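PDB 4MJ3: haloalkane dehalogenase from Mycobacterium rhodesiae, which probably hydrolyses carbon-halogen bonds of haloalkanes, releasing a halide ion and the corresponding alcohol. Local coordinates for residues E9-T12 with A13-D16; P199-D202 with A203-A207. All coordinates share one frame; numbering follows the deposited sequence.

Interaction 1 of 2, residues E9-T12 with A13-D16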
loop_
_atom_site.group_PDB
_atom_site.type_symbol
_atom_site.label_atom_id
_atom_site.label_comp_id
_atom_site.label_asym_id
_atom_site.label_seq_id
_atom_site.Cartn_x
_atom_site.Cartn_y
_atom_site.Cartn_z
ATOM N N GLU A 9 -12.690 16.684 -11.524
ATOM C CA GLU A 9 -13.091 16.260 -12.871
ATOM C C GLU A 9 -12.258 15.070 -13.390
ATOM O O GLU A 9 -12.721 14.297 -14.222
ATOM C CB GLU A 9 -13.021 17.429 -13.841
ATOM C CG GLU A 9 -14.084 18.519 -13.535
ATOM C CD GLU A 9 -13.644 19.557 -12.500
ATOM O OE1 GLU A 9 -12.621 19.343 -11.818
ATOM O OE2 GLU A 9 -14.333 20.591 -12.350
ATOM N N ARG A 10 -11.056 14.882 -12.862
ATOM C CA ARG A 10 -10.226 13.747 -13.295
ATOM C C ARG A 10 -10.816 12.411 -12.888
ATOM O O ARG A 10 -10.464 11.375 -13.472
ATOM C CB ARG A 10 -8.797 13.867 -12.734
ATOM C CG ARG A 10 -8.021 15.072 -13.247
ATOM C CD ARG A 10 -7.504 14.873 -14.667
ATOM N NE ARG A 10 -6.450 13.856 -14.729
ATOM C CZ ARG A 10 -5.761 13.561 -15.829
ATOM N NH1 ARG A 10 -6.035 14.177 -16.982
ATOM N NH2 ARG A 10 -4.814 12.633 -15.794
ATOM N N PHE A 11 -11.704 12.404 -11.889
ATOM C CA PHE A 11 -12.184 11.144 -11.298
ATOM C C PHE A 11 -13.627 10.817 -11.673
ATOM O O PHE A 11 -14.240 9.942 -11.070
ATOM C CB PHE A 11 -12.004 11.194 -9.783
ATOM C CG PHE A 11 -10.593 11.477 -9.365
ATOM C CD1 PHE A 11 -9.641 10.484 -9.449
ATOM C CD2 PHE A 11 -10.199 12.744 -8.976
ATOM C CE1 PHE A 11 -8.322 10.733 -9.083
ATOM C CE2 PHE A 11 -8.897 13.007 -8.607
ATOM C CZ PHE A 11 -7.953 11.995 -8.683
ATOM N N THR A 12 -14.132 11.487 -12.705
ATOM C CA THR A 12 -15.515 11.280 -13.145
ATOM C C THR A 12 -15.663 9.905 -13.818
ATOM O O THR A 12 -14.830 9.490 -14.623
ATOM C CB THR A 12 -16.028 12.436 -14.029
ATOM O OG1 THR A 12 -15.141 12.661 -15.124
ATOM C CG2 THR A 12 -16.145 13.694 -13.195
ATOM N N ALA A 13 -16.681 9.165 -13.394
ATOM C CA ALA A 13 -17.072 7.901 -14.026
ATOM C C ALA A 13 -15.954 6.840 -14.178
ATOM O O ALA A 13 -15.856 6.191 -15.221
ATOM C CB ALA A 13 -17.710 8.191 -15.376
ATOM N N LEU A 14 -15.145 6.639 -13.142
ATOM C CA LEU A 14 -14.162 5.554 -13.162
ATOM C C LEU A 14 -14.859 4.196 -13.048
ATOM O O LEU A 14 -15.720 4.029 -12.199
ATOM C CB LEU A 14 -13.188 5.695 -12.009
ATOM C CG LEU A 14 -12.378 6.989 -11.995
ATOM C CD1 LEU A 14 -11.439 6.975 -10.815
ATOM C CD2 LEU A 14 -11.603 7.188 -13.294
ATOM N N PRO A 15 -14.516 3.235 -13.924
ATOM C CA PRO A 15 -15.311 2.004 -13.939
ATOM C C PRO A 15 -15.100 1.158 -12.707
ATOM O O PRO A 15 -14.006 1.167 -12.128
ATOM C CB PRO A 15 -14.794 1.244 -15.169
ATOM C CG PRO A 15 -14.016 2.225 -15.972
ATOM C CD PRO A 15 -13.544 3.281 -15.031
ATOM N N ASP A 16 -16.159 0.476 -12.291
ATOM C CA ASP A 16 -16.089 -0.511 -11.223
ATOM C C ASP A 16 -15.599 0.081 -9.903
ATOM O O ASP A 16 -14.918 -0.587 -9.131
ATOM C CB ASP A 16 -15.191 -1.669 -11.643
ATOM C CG ASP A 16 -15.619 -2.275 -12.951
ATOM O OD1 ASP A 16 -16.758 -2.774 -13.005
ATOM O OD2 ASP A 16 -14.839 -2.235 -13.907
#

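Interaction 2 of 2, residues P199-D202 with A203-A207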
loop_
_atom_site.group_PDB
_atom_site.type_symbol
_atom_site.label_atom_id
_atom_site.label_comp_id
_atom_site.label_asym_id
_atom_site.label_seq_id
_atom_site.Cartn_x
_atom_site.Cartn_y
_atom_site.Cartn_z
ATOM N N PRO A 199 -4.967 10.605 -11.258
ATOM C CA PRO A 199 -4.363 11.500 -10.265
ATOM C C PRO A 199 -3.326 12.491 -10.787
ATOM O O PRO A 199 -2.994 13.449 -10.080
ATOM C CB PRO A 199 -3.681 10.521 -9.295
ATOM C CG PRO A 199 -4.445 9.251 -9.451
ATOM C CD PRO A 199 -4.710 9.185 -10.930
ATOM N N PHE A 200 -2.789 12.252 -11.979
ATOM C CA PHE A 200 -1.575 12.940 -12.445
ATOM C C PHE A 200 -1.784 13.662 -13.806
ATOM O O PHE A 200 -1.321 13.190 -14.845
ATOM C CB PHE A 200 -0.443 11.913 -12.591
ATOM C CG PHE A 200 -0.164 11.122 -11.341
ATOM C CD1 PHE A 200 0.153 11.758 -10.140
ATOM C CD2 PHE A 200 -0.243 9.739 -11.360
ATOM C CE1 PHE A 200 0.375 11.037 -8.991
ATOM C CE2 PHE A 200 0.004 9.004 -10.210
ATOM C CZ PHE A 200 0.335 9.652 -9.028
ATOM N N PRO A 201 -2.512 14.790 -13.808
ATOM C CA PRO A 201 -2.738 15.517 -15.069
ATOM C C PRO A 201 -1.450 15.881 -15.793
ATOM O O PRO A 201 -1.434 15.944 -17.021
ATOM C CB PRO A 201 -3.478 16.790 -14.629
ATOM C CG PRO A 201 -4.082 16.464 -13.312
ATOM C CD PRO A 201 -3.284 15.353 -12.694
ATOM N N ASP A 202 -0.378 16.107 -15.048
ATOM C CA ASP A 202 0.926 16.319 -15.631
ATOM C C ASP A 202 2.014 16.040 -14.601
ATOM O O ASP A 202 1.716 15.661 -13.474
ATOM C CB ASP A 202 1.036 17.748 -16.219
ATOM C CG ASP A 202 0.878 18.825 -15.175
ATOM O OD1 ASP A 202 1.447 18.705 -14.086
ATOM O OD2 ASP A 202 0.188 19.824 -15.448
ATOM N N ALA A 203 3.265 16.249 -14.989
ATOM C CA ALA A 203 4.408 15.884 -14.160
ATOM C C ALA A 203 4.477 16.637 -12.842
ATOM O O ALA A 203 5.066 16.135 -11.892
ATOM C CB ALA A 203 5.705 16.065 -14.937
ATOM N N SER A 204 3.842 17.812 -12.757
ATOM C CA SER A 204 3.904 18.615 -11.526
ATOM C C SER A 204 3.218 17.913 -10.353
ATOM O O SER A 204 3.539 18.202 -9.194
ATOM C CB SER A 204 3.291 19.999 -11.729
ATOM O OG SER A 204 1.901 19.910 -11.902
ATOM N N TYR A 205 2.318 16.978 -10.658
ATOM C CA TYR A 205 1.594 16.198 -9.671
ATOM C C TYR A 205 2.313 14.892 -9.277
ATOM O O TYR A 205 1.786 14.136 -8.459
ATOM C CB TYR A 205 0.203 15.824 -10.190
ATOM C CG TYR A 205 -0.732 16.973 -10.402
ATOM C CD1 TYR A 205 -0.659 17.738 -11.559
ATOM C CD2 TYR A 205 -1.665 17.317 -9.448
ATOM C CE1 TYR A 205 -1.527 18.801 -11.761
ATOM C CE2 TYR A 205 -2.552 18.370 -9.644
ATOM C CZ TYR A 205 -2.476 19.099 -10.799
ATOM O OH TYR A 205 -3.336 20.171 -10.997
ATOM N N GLN A 206 3.481 14.623 -9.858
ATOM C CA GLN A 206 4.100 13.300 -9.749
ATOM C C GLN A 206 5.360 13.238 -8.882
ATOM O O GLN A 206 6.089 12.272 -8.953
ATOM C CB GLN A 206 4.419 12.756 -11.156
ATOM C CG GLN A 206 3.193 12.474 -12.005
ATOM C CD GLN A 206 3.569 11.863 -13.340
ATOM O OE1 GLN A 206 4.537 12.290 -13.975
ATOM N NE2 GLN A 206 2.822 10.854 -13.760
ATOM N N ALA A 207 5.628 14.267 -8.081
ATOM C CA ALA A 207 6.824 14.278 -7.263
ATOM C C ALA A 207 6.880 13.084 -6.317
ATOM O O ALA A 207 7.955 12.523 -6.107
ATOM C CB ALA A 207 6.952 15.592 -6.497
#

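Interaction 1 of 2, residues E9-T12 with A13-D16
Leu14 lies beside Phe11, both side chains pointing the same way, and its CD1 methyl reaches the edge of the aromatic ring near the ring plane, 4.2 Å from Phe11 CD1. Closer still is the backbone between them: the branch carbon Leu14 CG rests 3.6 Å from Phe11 O, while CD2 stands 4.2 Å from Thr12 O. Leu14 therefore spreads its two methyls over the start of the turn, one to the ring and one to the peptide that follows. With CG opposite the carbonyl carbon (chi1 -60°) and CD1 extended beyond it, the isobutyl group runs alongside the ring.

The backbone sets up this pairing. Phe11 to Leu14 form a type II beta turn, with Ala13, an exposed residue, in the left-handed region (phi 54°). Thr12, at the first corner, reaches back to the preceding 3-10 segment: its hydroxyl donates to Glu9 O (OG1 to O 3.1 Å), approaching 22° out of the carbonyl plane, and Thr12 N adds a weak bond to the same oxygen. Arg10 CB lies against one face of the Phe11 ring, offset toward its rim.

Further out, Phe11 packs on Thr6 and Arg86, and Leu14 on Trp58 and on Ala195 of helix 190-197. Arg10 donates to the carbonyl oxygens of Asp197 and Ala198, just where that helix finishes. The contact is a type II beta turn whose flanking residues, Phe11 and Leu14, pack side by side, in the N-terminal loop between strands 3-4 and 22-27, packed on helix 190-197 of the alpha/beta hydrolase.

Interaction 2 of 2, residues P199-D202 with A203-A207
Polar contacts centre on Asp202, whose OD1 accepts from two groups of Ser204. The hydroxyl uses the syn lone pair in a short bond (Ser204 OG to Asp202 OD1 2.5 Å), and the amide Ser204 N arrives on the anti side at 2.9 Å from the same OD1. Two donors on one oxygen probably restrain the rotation of the carboxylate. Its chi1 of 62°, which sets CG between the backbone N and the carbonyl carbon, turns it toward the amide of Ser204 that follows. Asp202 O also accepts from Tyr205 N (3.2 Å), and Ala203 O from Gln206 N. NE2 of Gln206 is hydrogen-bonded to Phe174 O.

Tyr205 makes a CH-pi contact: Pro201 crosses its ring at about a right angle and lays CD over one face, 3.8 Å from the ring centroid; Asp202 OD1 sits at the ring edge, 3.4 Å from Tyr205 CD1.

Among the apolar contacts, Phe200 CB and CG rest against Gln206 CG, with ring and amide planes 60° apart, while Pro199 CB covers one Phe200 face.

The bond from Ser204 N to Asp202 OD1 is an Asx turn at the start of the 3-10 segment that leads into helix 207-211, probably within the helical cap of haloalkane dehalogenases.

Both interactions are local turns on the periphery of the chain, their centres about 17 Å apart, yet they differ in chemistry. Interaction 1 is a surface contact in the N-terminal loop, joined by apolar and backbone touches, with its 3-10 segment coming before the turn. Interaction 2 is partly buried; there a carboxylate and backbone bonds start the 3-10 segment, with Tyr205 of that segment packed on Pro201 and Phe200 on Gln206. They meet just beyond helix 190-197: the Arg10 guanidinium packs on Pro201 and the Phe11 ring on Pro199. Residues 9-16 thus lie against the same helix whose outgoing loop forms 199-207, so the N-terminal loop is fastened to the probable cap region.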